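Local structure of hydrolase, HD family (3DJB) at residues A[8-13]-A[55-60]; A[42-47]-A[185-190]; A[48-53]-A[91-96]. The protein is a helical HD-superfamily protein that binds magnesium and probably acts as a hydrolase, although its substrate is not established. The protein carries 3 engineered substitutions. All blocks are in the same frame, centred on the assembly; numbering follows the deposited sequence.

Interactions 1 and 3 are buried apolar contacts, whereas interaction 2 lies at the surface and turns on a hydrogen bond. Interaction 1 sets helix 3-17 against the segment carrying two magnesium ligands, and interaction 3 pairs helix 48-55, whose last residue begins that segment, with helix 87-96. The two meet where T10 packs against the selenomethionine M53. Interaction 2 is further out: the loop 42-47, which leads into helix 48-55, reaches the start of helix 187-211 and touches interaction 3 through G45, G46 and I51. Methyl groups, with one aromatic ring in each, make the two buried contacts; a carboxylate meeting a helix start makes the outer one.

Interaction 1 of 3, residues A[8-13]-A[55-60]; sequences EKTITF and ALLHDV
T10, I11 and F13 of helix 3-17 pack against L56, L57 and V60, which flank the H58-D59 pair that gives the all-helical HD domain its name. The interface is apolar, and no hydrogen bond crosses between the two segments. L56 serves one half of it with a single methyl: L56 CD2 lies 3.6 Å from T10 CG2 and equally near I11 CG1, so that one branch touches two successive side chains of the helix.

The one polar side chain in the contact, T10, finds its partner elsewhere: its hydroxyl is hydrogen-bonded to W79 NE1, and the W79 ring also stacks with that of F13, which ties helix 73-82 to this same face. H58 and D59 take no part in the packing; with H29 and D122 they form the magnesium site, and the side chain of V60 is about 10 Å from the metal. Helix 3-17 thus packs on the segment that carries two of the magnesium ligands.

Methyl-to-ring contacts make up the other half. F13 CG is anti to the backbone N (chi1 177°), on the side facing 55-60. V60 CG1 approaches F13 CE1 obliquely at 4.4 Å. The side chains of F13 and L57 cross at about a right angle, and L57 CD2 reaches the ring edge in its plane, 3.7 Å from F13 CD1.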
# COMPACT_ATOMS: atom_id res chain seq x y z
N GLU A 8 17.55 -18.93 -21.53
CA GLU A 8 18.30 -18.89 -20.27
C GLU A 8 19.40 -17.84 -20.29
O GLU A 8 19.51 -17.04 -19.36
CB GLU A 8 18.95 -20.25 -19.95
CG GLU A 8 18.09 -21.18 -19.11
CD GLU A 8 18.89 -22.34 -18.51
OE1 GLU A 8 18.27 -23.26 -17.92
OE2 GLU A 8 20.14 -22.32 -18.62
N LYS A 9 20.23 -17.85 -21.33
CA LYS A 9 21.34 -16.91 -21.41
C LYS A 9 20.85 -15.49 -21.59
O LYS A 9 21.54 -14.52 -21.25
CB LYS A 9 22.27 -17.29 -22.55
CG LYS A 9 23.70 -16.87 -22.29
CD LYS A 9 24.36 -17.79 -21.27
CE LYS A 9 25.61 -17.17 -20.66
NZ LYS A 9 25.28 -16.13 -19.63
N THR A 10 19.64 -15.37 -22.14
CA THR A 10 19.02 -14.07 -22.37
C THR A 10 18.61 -13.53 -20.97
O THR A 10 18.67 -12.32 -20.73
CB THR A 10 17.81 -14.24 -23.36
OG1 THR A 10 17.66 -13.06 -24.17
CG2 THR A 10 16.53 -14.51 -22.60
N ILE A 11 18.24 -14.43 -20.06
CA ILE A 11 17.86 -14.09 -18.68
C ILE A 11 19.07 -13.50 -18.01
O ILE A 11 18.98 -12.78 -17.01
CB ILE A 11 17.46 -15.34 -17.85
CG1 ILE A 11 16.13 -15.88 -18.33
CG2 ILE A 11 17.40 -15.00 -16.35
CD1 ILE A 11 15.68 -17.12 -17.61
N THR A 12 20.23 -13.82 -18.56
CA THR A 12 21.45 -13.30 -18.02
C THR A 12 21.71 -11.98 -18.72
O THR A 12 22.21 -11.05 -18.12
CB THR A 12 22.60 -14.27 -18.25
OG1 THR A 12 22.31 -15.51 -17.58
CG2 THR A 12 23.90 -13.69 -17.70
N PHE A 13 21.33 -11.90 -19.99
CA PHE A 13 21.54 -10.68 -20.77
C PHE A 13 20.84 -9.46 -20.16
O PHE A 13 21.41 -8.36 -20.10
CB PHE A 13 21.07 -10.87 -22.21
CG PHE A 13 21.18 -9.64 -23.06
CD1 PHE A 13 20.03 -8.95 -23.45
CD2 PHE A 13 22.42 -9.18 -23.50
CE1 PHE A 13 20.11 -7.81 -24.26
CE2 PHE A 13 22.51 -8.04 -24.31
CZ PHE A 13 21.35 -7.36 -24.69
N ALA A 55 8.67 -11.05 -23.88
CA ALA A 55 8.38 -10.54 -22.54
C ALA A 55 9.66 -10.20 -21.78
O ALA A 55 9.68 -9.28 -20.98
CB ALA A 55 7.60 -11.57 -21.76
N LEU A 56 10.72 -10.95 -22.06
CA LEU A 56 12.00 -10.78 -21.41
C LEU A 56 12.85 -9.62 -21.91
O LEU A 56 13.83 -9.26 -21.27
CB LEU A 56 12.82 -12.06 -21.57
CG LEU A 56 12.99 -13.02 -20.39
CD1 LEU A 56 12.44 -14.41 -20.74
CD2 LEU A 56 14.48 -13.12 -20.05
N LEU A 57 12.48 -9.02 -23.04
CA LEU A 57 13.28 -7.92 -23.58
C LEU A 57 12.52 -6.63 -23.91
O LEU A 57 13.12 -5.67 -24.43
CB LEU A 57 14.06 -8.41 -24.81
CG LEU A 57 15.14 -9.51 -24.63
CD1 LEU A 57 15.57 -10.05 -25.99
CD2 LEU A 57 16.34 -8.95 -23.89
N HIS A 58 11.21 -6.60 -23.61
CA HIS A 58 10.37 -5.41 -23.87
C HIS A 58 10.87 -4.21 -23.09
O HIS A 58 10.74 -3.06 -23.52
CB HIS A 58 8.88 -5.69 -23.53
CG HIS A 58 8.59 -5.84 -22.05
ND1 HIS A 58 9.24 -6.73 -21.23
CD2 HIS A 58 7.65 -5.24 -21.27
CE1 HIS A 58 8.72 -6.68 -20.01
NE2 HIS A 58 7.75 -5.78 -20.01
N ASP A 59 11.46 -4.51 -21.94
CA ASP A 59 11.98 -3.49 -21.06
C ASP A 59 13.36 -2.99 -21.44
O ASP A 59 13.71 -1.85 -21.12
CB ASP A 59 11.98 -4.03 -19.64
CG ASP A 59 10.72 -3.68 -18.88
OD1 ASP A 59 9.62 -3.74 -19.46
OD2 ASP A 59 10.83 -3.33 -17.69
N VAL A 60 14.14 -3.81 -22.13
CA VAL A 60 15.49 -3.41 -22.50
C VAL A 60 15.53 -2.39 -23.63
O VAL A 60 16.55 -1.75 -23.87
CB VAL A 60 16.31 -4.64 -22.86
CG1 VAL A 60 17.71 -4.25 -23.31
CG2 VAL A 60 16.41 -5.53 -21.64

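Interaction 2 of 3, residues A[42-47]-A[185-190]; sequences EQEGGN and NTNAAK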
# COMPACT_ATOMS: atom_id res chain seq x y z
N GLU A 42 0.38 -21.25 -22.01
CA GLU A 42 0.02 -22.63 -21.74
C GLU A 42 -1.44 -22.73 -21.37
O GLU A 42 -1.87 -23.61 -20.63
CB GLU A 42 0.89 -23.23 -20.63
CG GLU A 42 0.49 -22.87 -19.21
CD GLU A 42 1.61 -23.16 -18.23
OE1 GLU A 42 1.35 -23.22 -17.01
OE2 GLU A 42 2.78 -23.30 -18.68
N GLN A 43 -2.23 -21.82 -21.90
CA GLN A 43 -3.63 -21.88 -21.64
C GLN A 43 -4.33 -21.16 -22.76
O GLN A 43 -5.55 -21.15 -22.84
CB GLN A 43 -3.97 -21.23 -20.32
CG GLN A 43 -5.38 -21.50 -19.94
CD GLN A 43 -5.56 -21.50 -18.46
OE1 GLN A 43 -6.63 -21.80 -17.95
NE2 GLN A 43 -4.49 -21.17 -17.75
N GLU A 44 -3.53 -20.56 -23.63
CA GLU A 44 -4.07 -19.82 -24.75
C GLU A 44 -3.38 -20.11 -26.08
O GLU A 44 -3.84 -19.65 -27.12
CB GLU A 44 -3.97 -18.33 -24.47
CG GLU A 44 -4.92 -17.83 -23.42
CD GLU A 44 -6.36 -17.98 -23.82
OE1 GLU A 44 -6.65 -17.94 -25.04
OE2 GLU A 44 -7.21 -18.13 -22.91
N GLY A 45 -2.27 -20.84 -26.03
CA GLY A 45 -1.56 -21.16 -27.25
C GLY A 45 -0.38 -20.24 -27.52
O GLY A 45 0.31 -19.81 -26.59
N GLY A 46 -0.15 -19.93 -28.80
CA GLY A 46 0.95 -19.07 -29.20
C GLY A 46 2.35 -19.66 -29.01
O GLY A 46 2.56 -20.52 -28.14
N ASN A 47 3.31 -19.19 -29.80
CA ASN A 47 4.68 -19.68 -29.72
C ASN A 47 5.44 -19.31 -28.45
O ASN A 47 5.94 -18.19 -28.34
CB ASN A 47 5.50 -19.17 -30.90
CG ASN A 47 6.88 -19.80 -30.95
OD1 ASN A 47 7.40 -20.27 -29.93
ND2 ASN A 47 7.48 -19.82 -32.14
N ASN A 185 -6.55 -8.88 -23.44
CA ASN A 185 -6.84 -9.54 -24.71
C ASN A 185 -7.33 -10.97 -24.59
O ASN A 185 -8.51 -11.22 -24.75
CB ASN A 185 -5.61 -9.52 -25.61
CG ASN A 185 -5.02 -8.14 -25.74
OD1 ASN A 185 -5.75 -7.14 -25.74
ND2 ASN A 185 -3.70 -8.06 -25.89
N THR A 186 -6.42 -11.92 -24.33
CA THR A 186 -6.81 -13.33 -24.22
C THR A 186 -7.70 -13.58 -23.01
O THR A 186 -7.86 -12.72 -22.15
CB THR A 186 -5.62 -14.31 -24.08
OG1 THR A 186 -5.29 -14.42 -22.70
CG2 THR A 186 -4.41 -13.84 -24.84
N ASN A 187 -8.25 -14.79 -22.95
CA ASN A 187 -9.12 -15.18 -21.86
C ASN A 187 -8.39 -15.32 -20.53
O ASN A 187 -8.75 -14.67 -19.56
CB ASN A 187 -9.82 -16.51 -22.19
CG ASN A 187 -10.86 -16.38 -23.29
OD1 ASN A 187 -11.47 -17.37 -23.70
ND2 ASN A 187 -11.08 -15.15 -23.77
N ALA A 188 -7.37 -16.19 -20.48
CA ALA A 188 -6.62 -16.42 -19.24
C ALA A 188 -6.25 -15.10 -18.55
O ALA A 188 -6.35 -14.98 -17.32
CB ALA A 188 -5.37 -17.24 -19.53
N ALA A 189 -5.82 -14.13 -19.36
CA ALA A 189 -5.45 -12.80 -18.87
C ALA A 189 -6.69 -12.13 -18.30
O ALA A 189 -6.66 -11.58 -17.21
CB ALA A 189 -4.87 -11.97 -20.00
N LYS A 190 -7.78 -12.16 -19.07
CA LYS A 190 -9.02 -11.56 -18.60
C LYS A 190 -9.46 -12.21 -17.30
O LYS A 190 -9.87 -11.53 -16.36
CB LYS A 190 -10.14 -11.72 -19.65
CG LYS A 190 -10.07 -10.74 -20.81
CD LYS A 190 -11.43 -10.55 -21.49
CE LYS A 190 -12.58 -10.28 -20.48
NZ LYS A 190 -12.45 -9.07 -19.60
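E44 meets T186, N187 and A188 in a surface contact between a loop and the start of a helix: the connection between helices 27-41 and 48-55 of the HD domain reaches the N-terminal turn of helix 187-211. Between segments 138 residues apart at their nearest ends, a carboxylate accepts a backbone N-H of that first turn. A188 N donates to E44 OE2 over 3.1 Å in a fairly straight bond, with an N-H...O angle of 160°, and comes to the oxygen from above the carboxylate plane. A negative group at this end of a helix would be expected to interact favourably with the helix dipole.

The start of the helix is also capped from within. T186 occupies the N-cap position, and its OG1 accepts a weak bond from A189 N, at 3.4 Å. E44 and T186 therefore serve successive amides of the same turn, one from the distant loop 42-47, the other from the residue just before the helix.

Beyond the segments, D120 of helix 113-123 accepts from the backbone N of both N185 and T186, and L117 of that helix touches E44 as well as T186. Helix 27-41 adds L40 against A188. Helix 113-123, which carries the magnesium ligand D122, thus borders the contact; the D122 side chain is about 12 Å from that of T186.

Van der Waals contacts complete the join. Q43 CG brushes A188 CB at 4.3 Å on the exposed flank. The side chains of E44 and T186 run past each other in opposite directions, and E44 CG, anti to the carbonyl carbon (chi1 -71°), lies 3.5 Å from T186 OG1.

Interaction 3 of 3, residues A[48-53]-A[91-96]; sequences RFIIEM and KHVLHI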
# COMPACT_ATOMS: atom_id res chain seq x y z
N ARG A 48 5.56 -20.25 -27.52
CA ARG A 48 6.27 -19.98 -26.27
C ARG A 48 7.57 -19.21 -26.45
O ARG A 48 7.64 -18.03 -26.11
CB ARG A 48 6.54 -21.29 -25.54
CG ARG A 48 5.34 -21.78 -24.73
CD ARG A 48 5.36 -21.17 -23.34
NE ARG A 48 6.68 -21.36 -22.72
CZ ARG A 48 6.95 -22.22 -21.74
NH1 ARG A 48 5.99 -22.99 -21.24
NH2 ARG A 48 8.19 -22.32 -21.29
N PHE A 49 8.61 -19.85 -26.99
CA PHE A 49 9.88 -19.15 -27.19
C PHE A 49 9.74 -17.68 -27.58
O PHE A 49 10.40 -16.82 -27.00
CB PHE A 49 10.69 -19.82 -28.27
CG PHE A 49 12.04 -19.21 -28.45
CD1 PHE A 49 12.42 -18.68 -29.68
CD2 PHE A 49 12.99 -19.27 -27.43
CE1 PHE A 49 13.73 -18.23 -29.90
CE2 PHE A 49 14.30 -18.83 -27.64
CZ PHE A 49 14.67 -18.31 -28.88
N ILE A 50 8.91 -17.39 -28.57
CA ILE A 50 8.75 -16.01 -28.97
C ILE A 50 8.18 -15.26 -27.79
O ILE A 50 8.77 -14.28 -27.33
CB ILE A 50 7.83 -15.84 -30.22
CG1 ILE A 50 8.62 -16.14 -31.50
CG2 ILE A 50 7.33 -14.41 -30.32
CD1 ILE A 50 7.79 -16.14 -32.75
N ILE A 51 7.05 -15.72 -27.27
CA ILE A 51 6.42 -15.05 -26.13
C ILE A 51 7.45 -14.75 -25.04
O ILE A 51 7.57 -13.60 -24.59
CB ILE A 51 5.28 -15.90 -25.55
CG1 ILE A 51 4.15 -15.99 -26.56
CG2 ILE A 51 4.75 -15.27 -24.28
CD1 ILE A 51 3.00 -16.90 -26.15
N GLU A 52 8.21 -15.77 -24.63
CA GLU A 52 9.23 -15.60 -23.59
C GLU A 52 10.31 -14.60 -23.98
O GLU A 52 10.56 -13.64 -23.26
CB GLU A 52 9.89 -16.92 -23.26
CG GLU A 52 8.97 -17.92 -22.65
CD GLU A 52 9.73 -19.09 -22.09
OE1 GLU A 52 10.54 -18.89 -21.16
OE2 GLU A 52 9.51 -20.22 -22.56
N MSE A 53 10.96 -14.85 -25.11
CA MSE A 53 12.01 -13.94 -25.55
C MSE A 53 11.50 -12.51 -25.61
O MSE A 53 12.24 -11.56 -25.32
CB MSE A 53 12.53 -14.35 -26.93
CG MSE A 53 13.41 -15.56 -26.90
SE MSE A 53 14.91 -15.30 -25.72
CE MSE A 53 16.04 -14.25 -26.89
N LYS A 91 12.20 -11.47 -36.39
CA LYS A 91 11.39 -10.40 -36.94
C LYS A 91 10.08 -10.27 -36.15
O LYS A 91 9.49 -9.19 -36.09
CB LYS A 91 11.09 -10.68 -38.43
CG LYS A 91 10.48 -9.52 -39.22
CD LYS A 91 11.48 -8.39 -39.48
CE LYS A 91 10.93 -7.44 -40.52
NZ LYS A 91 10.54 -8.21 -41.74
N HIS A 92 9.66 -11.36 -35.52
CA HIS A 92 8.41 -11.40 -34.73
C HIS A 92 8.66 -11.08 -33.28
O HIS A 92 7.82 -10.48 -32.61
CB HIS A 92 7.78 -12.79 -34.81
CG HIS A 92 6.40 -12.87 -34.21
ND1 HIS A 92 5.78 -14.08 -33.96
CD2 HIS A 92 5.52 -11.91 -33.87
CE1 HIS A 92 4.57 -13.85 -33.49
NE2 HIS A 92 4.38 -12.55 -33.43
N VAL A 93 9.82 -11.51 -32.79
CA VAL A 93 10.19 -11.27 -31.41
C VAL A 93 10.40 -9.79 -31.22
O VAL A 93 9.63 -9.13 -30.54
CB VAL A 93 11.47 -12.03 -31.02
CG1 VAL A 93 11.94 -11.57 -29.65
CG2 VAL A 93 11.22 -13.54 -31.02
N LEU A 94 11.43 -9.24 -31.85
CA LEU A 94 11.67 -7.82 -31.68
C LEU A 94 10.56 -6.98 -32.29
O LEU A 94 10.65 -5.76 -32.33
CB LEU A 94 13.02 -7.41 -32.27
CG LEU A 94 13.08 -7.06 -33.74
CD1 LEU A 94 13.77 -5.72 -33.87
CD2 LEU A 94 13.80 -8.14 -34.52
N HIS A 95 9.51 -7.63 -32.76
CA HIS A 95 8.42 -6.89 -33.35
C HIS A 95 7.54 -6.37 -32.23
O HIS A 95 7.55 -5.17 -31.94
CB HIS A 95 7.62 -7.79 -34.29
CG HIS A 95 6.44 -7.13 -34.91
ND1 HIS A 95 6.54 -6.02 -35.72
CD2 HIS A 95 5.12 -7.46 -34.89
CE1 HIS A 95 5.34 -5.68 -36.16
NE2 HIS A 95 4.46 -6.54 -35.67
N ILE A 96 6.81 -7.26 -31.57
CA ILE A 96 5.92 -6.86 -30.47
C ILE A 96 6.64 -6.02 -29.41
O ILE A 96 6.02 -5.20 -28.72
CB ILE A 96 5.24 -8.12 -29.84
CG1 ILE A 96 6.25 -9.22 -29.57
CG2 ILE A 96 4.17 -8.65 -30.79
CD1 ILE A 96 5.61 -10.54 -29.15
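I50, V93 and H92 form the close part of a helix pair within the HD domain, where helix 48-55 and helix 87-96 run in broadly the same direction. Their short axis segments come within 8.9 Å of each other at a crossing angle of -38°. I50 carries most of the contact and V93 answers with both of its methyls: V93 CG2 sits 3.7 Å from I50 CG1, while V93 CG1 lies 3.9 Å from CB of the selenomethionine M53. The remainder of M53 bends at chi2 and chi3, and its end leads away from helix 87-96. H92, although partly exposed, also packs closely. Its CG is anti to the backbone N (chi1 -172°), I50 CD1 lies beside H92 ND1, and I50 CG2 sits over one face of the imidazole in a CH-pi contact 4.2 Å from the ring centroid. The polar end of this ring is held elsewhere, by a hydrogen bond between H92 NE2 and S112 OG.

Packing is sparser at I96, whose CD1 comes no nearer to I50 than 4.4 Å, at CG2. R48, exposed and remote from helix 87-96, instead grips E52 OE2 side-on through NE and NH2, a salt bridge along its own helix.

L80 of helix 73-82 touches both helices of the pair, through M53 and V93, and helix 113-123 also touches both, through I51 and H92. Helices 27-41 and 3-17 lie against helix 48-55, the former with H34 and I38 on E52, the latter with I7 on E52 and T10 on M53.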